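Local structure of nucleotide pyrophosphohydrolase (5IE9) at residues C[8-13]-C[73-78]. The protein probably hydrolyses nucleoside triphosphates to the monophosphate and pyrophosphate, as a manganese-binding, all-helical pyrophosphohydrolase of the MazG family. Residues are numbered along the deposited sequence; the frame is centred on the assembly and turned at random.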
loop_
_atom_site.group_PDB
_atom_site.type_symbol
_atom_site.label_atom_id
_atom_site.label_comp_id
_atom_site.label_asym_id
_atom_site.label_seq_id
_atom_site.Cartn_x
_atom_site.Cartn_y
_atom_site.Cartn_z
ATOM N N ASP C 8 -26.815 -0.726 5.641
ATOM C CA ASP C 8 -27.117 -2.163 5.693
ATOM C C ASP C 8 -25.896 -3.057 5.452
ATOM O O ASP C 8 -25.712 -4.044 6.166
ATOM C CB ASP C 8 -28.245 -2.534 4.722
ATOM C CG ASP C 8 -29.603 -1.995 5.152
ATOM O OD1 ASP C 8 -29.890 -1.925 6.371
ATOM O OD2 ASP C 8 -30.392 -1.641 4.251
ATOM N N MET C 9 -25.068 -2.713 4.459
ATOM C CA MET C 9 -23.825 -3.449 4.171
ATOM C C MET C 9 -22.910 -3.466 5.397
ATOM O O MET C 9 -22.287 -4.485 5.688
ATOM C CB MET C 9 -23.074 -2.862 2.970
ATOM C CG MET C 9 -23.948 -2.426 1.805
ATOM S SD MET C 9 -23.240 -2.305 0.144
ATOM C CE MET C 9 -21.524 -1.867 0.413
ATOM N N GLN C 10 -22.855 -2.335 6.108
ATOM C CA GLN C 10 -22.119 -2.220 7.371
ATOM C C GLN C 10 -22.745 -3.070 8.481
ATOM O O GLN C 10 -22.023 -3.772 9.193
ATOM C CB GLN C 10 -21.950 -0.750 7.796
ATOM C CG GLN C 10 -21.001 0.031 6.896
ATOM C CD GLN C 10 -20.670 1.425 7.389
ATOM O OE1 GLN C 10 -21.043 2.418 6.766
ATOM N NE2 GLN C 10 -19.942 1.511 8.493
ATOM N N LYS C 11 -24.077 -3.022 8.602
ATOM C CA LYS C 11 -24.841 -3.898 9.519
ATOM C C LYS C 11 -24.619 -5.391 9.237
ATOM O O LYS C 11 -24.494 -6.191 10.166
ATOM C CB LYS C 11 -26.346 -3.575 9.471
ATOM C CG LYS C 11 -26.785 -2.385 10.316
ATOM C CD LYS C 11 -28.250 -2.026 10.075
ATOM N N GLU C 12 -24.568 -5.740 7.951
ATOM C CA GLU C 12 -24.364 -7.109 7.481
ATOM C C GLU C 12 -22.988 -7.652 7.880
ATOM O O GLU C 12 -22.866 -8.821 8.263
ATOM C CB GLU C 12 -24.535 -7.154 5.963
ATOM C CG GLU C 12 -24.725 -8.538 5.365
ATOM C CD GLU C 12 -25.052 -8.510 3.879
ATOM O OE1 GLU C 12 -25.410 -7.433 3.353
ATOM O OE2 GLU C 12 -24.962 -9.579 3.234
ATOM N N VAL C 13 -21.965 -6.796 7.791
ATOM C CA VAL C 13 -20.594 -7.161 8.168
ATOM C C VAL C 13 -20.474 -7.222 9.688
ATOM O O VAL C 13 -19.819 -8.126 10.233
ATOM C CB VAL C 13 -19.551 -6.219 7.532
ATOM C CG1 VAL C 13 -18.160 -6.419 8.125
ATOM C CG2 VAL C 13 -19.498 -6.434 6.029
ATOM N N VAL C 73 -12.761 -5.079 4.354
ATOM C CA VAL C 73 -11.814 -4.680 5.399
ATOM C C VAL C 73 -12.071 -3.221 5.769
ATOM O O VAL C 73 -11.999 -2.853 6.943
ATOM C CB VAL C 73 -10.338 -4.922 4.981
ATOM C CG1 VAL C 73 -9.363 -4.535 6.090
ATOM C CG2 VAL C 73 -10.114 -6.375 4.599
ATOM N N MET C 74 -12.400 -2.406 4.767
ATOM C CA MET C 74 -12.799 -1.023 4.989
ATOM C C MET C 74 -14.014 -0.918 5.893
ATOM O O MET C 74 -14.008 -0.122 6.835
ATOM C CB MET C 74 -13.071 -0.327 3.671
ATOM C CG MET C 74 -11.850 0.366 3.117
ATOM S SD MET C 74 -12.164 0.987 1.460
ATOM C CE MET C 74 -10.472 0.989 0.887
ATOM N N ILE C 75 -15.040 -1.730 5.608
ATOM C CA ILE C 75 -16.261 -1.760 6.406
ATOM C C ILE C 75 -15.921 -2.192 7.833
ATOM O O ILE C 75 -16.365 -1.561 8.791
ATOM C CB ILE C 75 -17.374 -2.623 5.759
ATOM C CG1 ILE C 75 -17.937 -1.911 4.519
ATOM C CG2 ILE C 75 -18.506 -2.868 6.748
ATOM C CD1 ILE C 75 -18.761 -2.778 3.585
ATOM N N CYS C 76 -15.101 -3.234 7.954
ATOM C CA CYS C 76 -14.568 -3.674 9.245
ATOM C C CYS C 76 -13.894 -2.533 10.010
ATOM O O CYS C 76 -14.233 -2.285 11.168
ATOM C CB CYS C 76 -13.602 -4.841 9.065
ATOM S SG CYS C 76 -14.425 -6.380 8.634
ATOM N N MET C 77 -12.969 -1.838 9.342
ATOM C CA MET C 77 -12.279 -0.676 9.889
ATOM C C MET C 77 -13.299 0.354 10.399
ATOM O O MET C 77 -13.227 0.789 11.555
ATOM C CB MET C 77 -11.352 -0.087 8.815
ATOM C CG MET C 77 -10.664 1.231 9.154
ATOM S SD MET C 77 -9.206 1.018 10.187
ATOM C CE MET C 77 -7.946 0.667 8.960
ATOM N N ALA C 78 -14.264 0.695 9.544
ATOM C CA ALA C 78 -15.263 1.711 9.843
ATOM C C ALA C 78 -16.172 1.313 11.008
ATOM O O ALA C 78 -16.490 2.145 11.861
ATOM C CB ALA C 78 -16.079 2.030 8.601
#
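Ile75 points toward helix 6-17 and lays its CG2 methyl against Gln10 and Val13, residues one turn apart. CG2 lies 3.7 Å from Gln10 CA and also meets CG of that side chain; it touches CB of Val13 at 3.6 Å and both valine methyls slightly farther off. CG2 stands anti to the backbone N of Ile75 and CG1 beside it (chi1 -72°); at the end of the CG1 branch, CD1 lies 4.3 Å from Met9 CE. Val13 also faces across the contact; its CG1 reaches the sulfur of Cys76, SG, at 3.8 Å, although the CB of that cysteine points away from helix 6-17. Gln10 starts out to one side, and its extended chain carries the amide past Ile75, where NE2 lies 3.9 Å from Ala78 CB. This is van der Waals packing against a methyl; the polar bonds of the buried amide go to the start of helix 85-96 and the loop just before it: OE1 accepts from Leu85 N, and NE2 donates to Ile83 O. The polar end thus ties helix 6-17 to the start of that helix, while its aliphatic part packs on Ile75. The two short helical segments cross nearly at right angles (-85°), their axes 9.6 Å apart at closest approach, a spacing usual for packed helices. Helix 62-80, which carries the manganese ligand Glu66, lies here between helix 6-17 and helix 27-49, with Val73 and Met77 on Leu34 of the latter; Leu85 of helix 85-96 packs on Ile75 and Ala78, and His89 of the second subunit packs on Met9 and Val13.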